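Side-chain contact in GCN5-related N-acetyltransferase (Sphaerobacter thermophilus, PDB 3TT2), which probably transfers an acyl group, such as acetyl from acetyl-CoA, as GCN5-related N-acetyltransferases do, to an acceptor that is not known: residues A[220-225]-A[276-281]. Sequence-based numbering, arbitrary orientation.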
ATOM      1  N   PRO A 220     -17.489  10.295  -6.567  1.00 59.39           N
ATOM      2  CA  PRO A 220     -18.319   9.292  -5.894  1.00 58.50           C
ATOM      3  C   PRO A 220     -18.740   8.144  -6.806  1.00 64.03           C
ATOM      4  O   PRO A 220     -19.195   7.114  -6.308  1.00 62.97           O
ATOM      5  CB  PRO A 220     -19.555  10.083  -5.470  1.00 57.99           C
ATOM      6  CG  PRO A 220     -19.410  11.456  -6.083  1.00 58.79           C
ATOM      7  CD  PRO A 220     -18.289  11.436  -7.033  1.00 58.44           C
ATOM      8  N   GLU A 221     -18.617   8.337  -8.118  1.00 63.83           N
ATOM      9  CA  GLU A 221     -18.968   7.329  -9.113  1.00 66.12           C
ATOM     10  C   GLU A 221     -18.311   5.983  -8.765  1.00 60.85           C
ATOM     11  O   GLU A 221     -18.884   4.914  -9.000  1.00 61.02           O
ATOM     12  CB  GLU A 221     -18.468   7.809 -10.477  1.00 85.05           C
ATOM     13  CG  GLU A 221     -19.426   7.718 -11.674  1.00 99.65           C
ATOM     14  CD  GLU A 221     -18.767   8.208 -12.987  1.00114.47           C
ATOM     15  OE1 GLU A 221     -18.932   9.401 -13.338  1.00120.77           O
ATOM     16  OE2 GLU A 221     -18.077   7.407 -13.667  1.00112.94           O
ATOM     17  N   LEU A 222     -17.104   6.064  -8.202  1.00 56.36           N
ATOM     18  CA  LEU A 222     -16.271   4.911  -7.848  1.00 48.71           C
ATOM     19  C   LEU A 222     -16.397   4.443  -6.372  1.00 63.73           C
ATOM     20  O   LEU A 222     -15.687   3.520  -5.935  1.00 59.04           O
ATOM     21  CB  LEU A 222     -14.804   5.245  -8.147  1.00 49.54           C
ATOM     22  CG  LEU A 222     -14.340   5.699  -9.544  1.00 54.29           C
ATOM     23  CD1 LEU A 222     -12.865   6.065  -9.511  1.00 53.16           C
ATOM     24  CD2 LEU A 222     -14.589   4.625 -10.577  1.00 54.52           C
ATOM     25  N   TRP A 223     -17.267   5.082  -5.593  1.00 56.27           N
ATOM     26  CA  TRP A 223     -17.551   4.573  -4.264  1.00 54.54           C
ATOM     27  C   TRP A 223     -18.879   3.834  -4.239  1.00 53.68           C
ATOM     28  O   TRP A 223     -19.949   4.441  -4.239  1.00 52.80           O
ATOM     29  CB  TRP A 223     -17.601   5.713  -3.262  1.00 53.78           C
ATOM     30  CG  TRP A 223     -16.280   6.104  -2.796  1.00 58.46           C
ATOM     31  CD1 TRP A 223     -15.102   5.966  -3.464  1.00 62.73           C
ATOM     32  CD2 TRP A 223     -15.963   6.671  -1.527  1.00 63.46           C
ATOM     33  NE1 TRP A 223     -14.066   6.432  -2.690  1.00 63.03           N
ATOM     34  CE2 TRP A 223     -14.569   6.866  -1.493  1.00 60.99           C
ATOM     35  CE3 TRP A 223     -16.724   7.041  -0.413  1.00 71.04           C
ATOM     36  CZ2 TRP A 223     -13.919   7.419  -0.392  1.00 63.87           C
ATOM     37  CZ3 TRP A 223     -16.078   7.589   0.684  1.00 68.16           C
ATOM     38  CH2 TRP A 223     -14.689   7.771   0.685  1.00 66.96           C
ATOM     39  N   LEU A 224     -18.804   2.516  -4.140  1.00 53.53           N
ATOM     40  CA  LEU A 224     -20.002   1.698  -4.159  1.00 56.41           C
ATOM     41  C   LEU A 224     -20.291   1.117  -2.799  1.00 63.67           C
ATOM     42  O   LEU A 224     -19.386   0.738  -2.054  1.00 69.06           O
ATOM     43  CB  LEU A 224     -19.887   0.567  -5.169  1.00 51.54           C
ATOM     44  CG  LEU A 224     -19.655   1.005  -6.604  1.00 54.63           C
ATOM     45  CD1 LEU A 224     -19.723  -0.234  -7.429  1.00 63.29           C
ATOM     46  CD2 LEU A 224     -20.711   1.959  -7.041  1.00 56.94           C
ATOM     47  N   LEU A 225     -21.577   1.059  -2.490  1.00 55.36           N
ATOM     48  CA  LEU A 225     -22.056   0.525  -1.243  1.00 45.41           C
ATOM     49  C   LEU A 225     -23.016  -0.611  -1.578  1.00 52.68           C
ATOM     50  O   LEU A 225     -23.907  -0.444  -2.404  1.00 57.00           O
ATOM     51  CB  LEU A 225     -22.804   1.615  -0.486  1.00 37.74           C
ATOM     52  CG  LEU A 225     -22.173   3.006  -0.387  1.00 50.40           C
ATOM     53  CD1 LEU A 225     -23.025   3.913   0.495  1.00 53.62           C
ATOM     54  CD2 LEU A 225     -20.762   2.937   0.140  1.00 42.78           C
ATOM     55  N   TYR A 276     -14.679   0.446 -16.391  1.00 50.06           N
ATOM     56  CA  TYR A 276     -14.620   0.059 -17.781  1.00 49.50           C
ATOM     57  C   TYR A 276     -15.368   1.069 -18.613  1.00 48.01           C
ATOM     58  O   TYR A 276     -14.875   1.528 -19.626  1.00 48.61           O
ATOM     59  CB  TYR A 276     -15.190  -1.327 -18.028  1.00 49.18           C
ATOM     60  CG  TYR A 276     -15.291  -1.628 -19.508  1.00 52.83           C
ATOM     61  CD1 TYR A 276     -14.155  -1.997 -20.248  1.00 50.73           C
ATOM     62  CD2 TYR A 276     -16.512  -1.519 -20.185  1.00 45.18           C
ATOM     63  CE1 TYR A 276     -14.239  -2.256 -21.619  1.00 47.30           C
ATOM     64  CE2 TYR A 276     -16.601  -1.778 -21.555  1.00 45.56           C
ATOM     65  CZ  TYR A 276     -15.462  -2.144 -22.254  1.00 47.87           C
ATOM     66  OH  TYR A 276     -15.545  -2.400 -23.585  1.00 49.50           O
ATOM     67  N   ARG A 277     -16.559   1.444 -18.184  1.00 52.08           N
ATOM     68  CA  ARG A 277     -17.335   2.286 -19.070  1.00 58.45           C
ATOM     69  C   ARG A 277     -16.936   3.761 -18.933  1.00 59.09           C
ATOM     70  O   ARG A 277     -17.394   4.625 -19.665  1.00 67.45           O
ATOM     71  CB  ARG A 277     -18.835   1.954 -18.985  1.00 54.75           C
ATOM     72  CG  ARG A 277     -19.637   2.670 -17.959  1.00 60.00           C
ATOM     73  CD  ARG A 277     -20.984   1.959 -17.860  1.00 68.73           C
ATOM     74  NE  ARG A 277     -20.927   0.808 -16.957  1.00 78.22           N
ATOM     75  CZ  ARG A 277     -21.179   0.871 -15.651  1.00 77.36           C
ATOM     76  NH1 ARG A 277     -21.528   2.027 -15.083  1.00 80.83           N
ATOM     77  NH2 ARG A 277     -21.089  -0.224 -14.915  1.00 72.78           N
ATOM     78  N   ARG A 278     -16.030   4.002 -17.998  1.00 63.04           N
ATOM     79  CA  ARG A 278     -15.286   5.255 -17.861  1.00 61.29           C
ATOM     80  C   ARG A 278     -14.021   5.327 -18.739  1.00 62.75           C
ATOM     81  O   ARG A 278     -13.457   6.406 -18.977  1.00 67.85           O
ATOM     82  CB  ARG A 278     -14.855   5.343 -16.413  1.00 58.92           C
ATOM     83  CG  ARG A 278     -14.257   6.602 -15.980  1.00 55.31           C
ATOM     84  CD  ARG A 278     -14.897   6.922 -14.668  1.00 64.66           C
ATOM     85  NE  ARG A 278     -13.984   7.595 -13.761  1.00 65.60           N
ATOM     86  CZ  ARG A 278     -14.343   8.058 -12.573  1.00 68.19           C
ATOM     87  NH1 ARG A 278     -15.601   7.935 -12.153  1.00 64.03           N
ATOM     88  NH2 ARG A 278     -13.446   8.650 -11.806  1.00 70.44           N
ATOM     89  N   GLY A 279     -13.563   4.165 -19.193  1.00 59.31           N
ATOM     90  CA  GLY A 279     -12.373   4.067 -20.019  1.00 55.84           C
ATOM     91  C   GLY A 279     -11.058   3.842 -19.281  1.00 57.77           C
ATOM     92  O   GLY A 279      -9.970   4.006 -19.862  1.00 58.50           O
ATOM     93  N   VAL A 280     -11.128   3.474 -18.000  1.00 58.09           N
ATOM     94  CA  VAL A 280      -9.893   3.180 -17.264  1.00 56.00           C
ATOM     95  C   VAL A 280      -9.426   1.766 -17.576  1.00 57.62           C
ATOM     96  O   VAL A 280     -10.166   0.805 -17.383  1.00 56.17           O
ATOM     97  CB  VAL A 280     -10.044   3.360 -15.757  1.00 49.20           C
ATOM     98  CG1 VAL A 280      -8.845   2.808 -15.051  1.00 47.58           C
ATOM     99  CG2 VAL A 280     -10.214   4.826 -15.422  1.00 46.46           C
ATOM    100  N   ARG A 281      -8.205   1.638 -18.081  1.00 54.37           N
ATOM    101  CA  ARG A 281      -7.755   0.350 -18.569  1.00 50.09           C
ATOM    102  C   ARG A 281      -7.327  -0.578 -17.446  1.00 56.33           C
ATOM    103  O   ARG A 281      -7.652  -1.760 -17.461  1.00 58.03           O
ATOM    104  CB  ARG A 281      -6.636   0.517 -19.593  1.00 52.81           C
ATOM    105  CG  ARG A 281      -6.126  -0.791 -20.123  1.00 56.24           C
ATOM    106  CD  ARG A 281      -5.753  -0.680 -21.569  1.00 50.11           C
ATOM    107  NE  ARG A 281      -5.367  -1.976 -22.128  1.00 48.49           N
ATOM    108  CZ  ARG A 281      -4.121  -2.432 -22.140  1.00 48.56           C
ATOM    109  NH1 ARG A 281      -3.148  -1.696 -21.614  1.00 49.04           N
ATOM    110  NH2 ARG A 281      -3.845  -3.614 -22.686  1.00 49.44           N
TER
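E221 and R278 face each other over a backbone gap of 9.7 Å between their CA atoms, so side chains alone bridge 220-225 and 276-281. The first segment makes one 3-10 turn, closed by W223 N on P220 O (2.9 Å), before running into a strand. The second holds the C-terminal end of helix 263-278, closed by a Schellman motif at G279, and the loop that follows; G279 takes a positive phi, where a side chain would crowd the preceding carbonyl oxygen, which suits glycine.

R278 carries the contact, its long chain spanning the gap. CG lies anti to the backbone N (chi1 -171°), and bends at chi2 and chi3 bring the guanidinium to the turn. NH1 donates to E221 OE2 at 2.9 Å, a salt bridge with an N-H...O angle of 153°; glutamate's extended chain carries the carboxylate out to meet it. The carboxylate oxygen lies near the guanidinium plane, but NH1 sits above the carboxylate, the two planes being 81° apart, so one hydrogen bond, not a side-on bidentate pair, joins the two groups. L222 lies over one guanidinium face, with CD1 3.5 Å from R278 NH2; its methyl branches cover that flat, weakly hydrated surface without competing for the N-H groups. That same NH2 forms a second salt bridge with D219, just before the turn. A leucine in place of R278 would probably leave E221 and D219 without their shared cationic partner and loosen the tie between turn and helix end.

L222 also packs on V274 and Y275 of helix 263-278, while its backbone pairs with G240 of strand 233-243. The contact thus joins the C-terminal end of that helix to the entrance of strand 223-228, within the chain's second GNAT-family region.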